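Local coordinates for protein phenylalanine-4-hydroxylase (Colwellia psychrerythraea, PDB 2V28) that probably hydroxylates L-phenylalanine to L-tyrosine with molecular oxygen and tetrahydrobiopterin, as an iron-dependent member of the aromatic amino acid hydroxylase family, at residues L26-L31 with T104-R109. Numbering follows the deposited sequence.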
# COMPACT_ATOMS: atom_id res chain seq x y z
N LEU A 26 -2.75 17.80 -25.29
CA LEU A 26 -2.23 16.50 -25.72
C LEU A 26 -2.20 15.50 -24.58
O LEU A 26 -2.45 14.31 -24.76
CB LEU A 26 -0.80 16.64 -26.26
CG LEU A 26 -0.60 16.87 -27.75
CD1 LEU A 26 0.81 17.46 -28.01
CD2 LEU A 26 -0.82 15.56 -28.54
N ILE A 27 -1.84 15.99 -23.40
CA ILE A 27 -1.89 15.20 -22.18
C ILE A 27 -3.33 14.70 -21.91
O ILE A 27 -3.53 13.52 -21.61
CB ILE A 27 -1.31 16.02 -20.99
CG1 ILE A 27 0.23 16.05 -21.05
CG2 ILE A 27 -1.78 15.44 -19.66
CD1 ILE A 27 0.88 17.09 -20.09
N TRP A 28 -4.33 15.57 -22.02
CA TRP A 28 -5.77 15.16 -21.96
C TRP A 28 -6.14 14.09 -22.99
O TRP A 28 -6.85 13.14 -22.67
CB TRP A 28 -6.67 16.36 -22.21
CG TRP A 28 -8.17 16.05 -22.22
CD1 TRP A 28 -8.92 15.65 -23.29
CD2 TRP A 28 -9.06 16.12 -21.09
NE1 TRP A 28 -10.25 15.47 -22.89
CE2 TRP A 28 -10.36 15.75 -21.55
CE3 TRP A 28 -8.90 16.46 -19.74
CZ2 TRP A 28 -11.48 15.71 -20.70
CZ3 TRP A 28 -10.02 16.41 -18.89
CH2 TRP A 28 -11.29 16.05 -19.38
N GLN A 29 -5.71 14.29 -24.24
CA GLN A 29 -6.00 13.37 -25.32
C GLN A 29 -5.44 11.97 -25.05
O GLN A 29 -6.09 10.95 -25.35
CB GLN A 29 -5.44 13.92 -26.64
CG GLN A 29 -5.70 13.01 -27.83
CD GLN A 29 -5.24 13.60 -29.14
OE1 GLN A 29 -4.28 14.38 -29.20
NE2 GLN A 29 -5.93 13.24 -30.21
N GLU A 30 -4.23 11.94 -24.50
CA GLU A 30 -3.56 10.68 -24.16
C GLU A 30 -4.30 9.96 -23.04
O GLU A 30 -4.55 8.75 -23.12
CB GLU A 30 -2.10 10.92 -23.77
CG GLU A 30 -1.35 9.61 -23.43
CD GLU A 30 0.16 9.76 -23.36
OE1 GLU A 30 0.72 10.69 -24.00
OE2 GLU A 30 0.79 8.93 -22.66
N LEU A 31 -4.64 10.71 -21.99
CA LEU A 31 -5.41 10.16 -20.88
C LEU A 31 -6.78 9.64 -21.33
O LEU A 31 -7.17 8.54 -20.94
CB LEU A 31 -5.59 11.22 -19.79
CG LEU A 31 -4.32 11.74 -19.11
CD1 LEU A 31 -4.65 12.95 -18.26
CD2 LEU A 31 -3.60 10.67 -18.30
N THR A 104 -8.55 23.60 -11.71
CA THR A 104 -8.23 23.73 -13.11
C THR A 104 -6.72 23.61 -13.42
O THR A 104 -6.01 24.59 -13.68
CB THR A 104 -8.84 25.01 -13.67
OG1 THR A 104 -8.28 26.12 -12.96
CG2 THR A 104 -10.35 24.99 -13.46
N PHE A 105 -6.24 22.38 -13.35
CA PHE A 105 -4.90 22.04 -13.75
C PHE A 105 -4.94 20.62 -14.30
O PHE A 105 -5.88 19.88 -14.02
CB PHE A 105 -3.90 22.18 -12.57
CG PHE A 105 -4.03 21.12 -11.49
CD1 PHE A 105 -4.84 21.33 -10.36
CD2 PHE A 105 -3.32 19.91 -11.58
CE1 PHE A 105 -4.96 20.36 -9.37
CE2 PHE A 105 -3.44 18.94 -10.59
CZ PHE A 105 -4.25 19.16 -9.48
N ILE A 106 -3.90 20.26 -15.04
CA ILE A 106 -3.68 18.90 -15.51
C ILE A 106 -2.28 18.43 -15.07
O ILE A 106 -1.34 19.22 -14.91
CB ILE A 106 -3.88 18.78 -17.05
CG1 ILE A 106 -4.07 17.33 -17.50
CG2 ILE A 106 -2.72 19.46 -17.80
CD1 ILE A 106 -5.10 17.13 -18.59
N ARG A 107 -2.17 17.13 -14.86
CA ARG A 107 -0.96 16.50 -14.33
C ARG A 107 0.21 16.69 -15.29
O ARG A 107 0.01 16.95 -16.45
CB ARG A 107 -1.21 15.01 -14.11
CG ARG A 107 -1.46 14.24 -15.42
CD ARG A 107 -1.97 12.84 -15.14
NE ARG A 107 -3.33 12.88 -14.63
CZ ARG A 107 -4.10 11.80 -14.47
NH1 ARG A 107 -3.65 10.60 -14.77
NH2 ARG A 107 -5.31 11.95 -13.99
N SER A 108 1.44 16.56 -14.79
CA SER A 108 2.65 16.62 -15.63
C SER A 108 2.77 15.32 -16.41
O SER A 108 2.16 14.34 -16.04
CB SER A 108 3.87 16.78 -14.74
OG SER A 108 3.92 15.74 -13.76
N ARG A 109 3.58 15.31 -17.48
CA ARG A 109 3.92 14.05 -18.16
C ARG A 109 4.45 13.01 -17.19
O ARG A 109 4.08 11.84 -17.28
CB ARG A 109 5.00 14.23 -19.23
CG ARG A 109 4.58 15.01 -20.44
CD ARG A 109 3.88 14.14 -21.46
NE ARG A 109 3.36 15.00 -22.51
CZ ARG A 109 2.68 14.58 -23.57
NH1 ARG A 109 2.41 13.29 -23.71
NH2 ARG A 109 2.26 15.46 -24.47
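Ile-27, on helix 22-39, pushes its two branches into the loop that follows strand 99-103, and each meets a different kind of surface. CG2, anti to the backbone N, packs alongside Ile-106, 3.7 Å from its CG1. CG1 instead lies beside the backbone N (chi1 -77°), under one face of the Arg-109 guanidinium, 3.6 Å from NE, and carries CD1 on to the carbonyl O of Arg-107. Arg-109 reaches back over the helix by bending at chi2 (-84°). Its NH1 forms a salt bridge with Glu-30 OE1 at 3.1 Å, the carboxylate approaching the guanidinium edge although the two planes are 56° apart; NH2 forms another with Glu-23, two turns before Glu-30. Deeper in, Ile-106 CD1 sits at the edge of the Trp-28 indole, 4.0 Å from CE3. Leu-31 sets CD1 over one face of the Arg-107 guanidinium, while its CD2 is 3.5 Å from NH1. Asp-119 and the carbonyl of Met-112 take polar hydrogens of Arg-107, whose side chain lies near the iron ligand His-122 (no iron is bound here). With both branches of Ile-27 cut back to an alanine, a gap would probably open beside Ile-106, and the Arg-109 guanidinium would lose the methylene under its face. Aliphatic branches thus lie against one face of each guanidinium while carboxylates pair with their N-H groups, joining helix and loop through both apolar and ionic contacts.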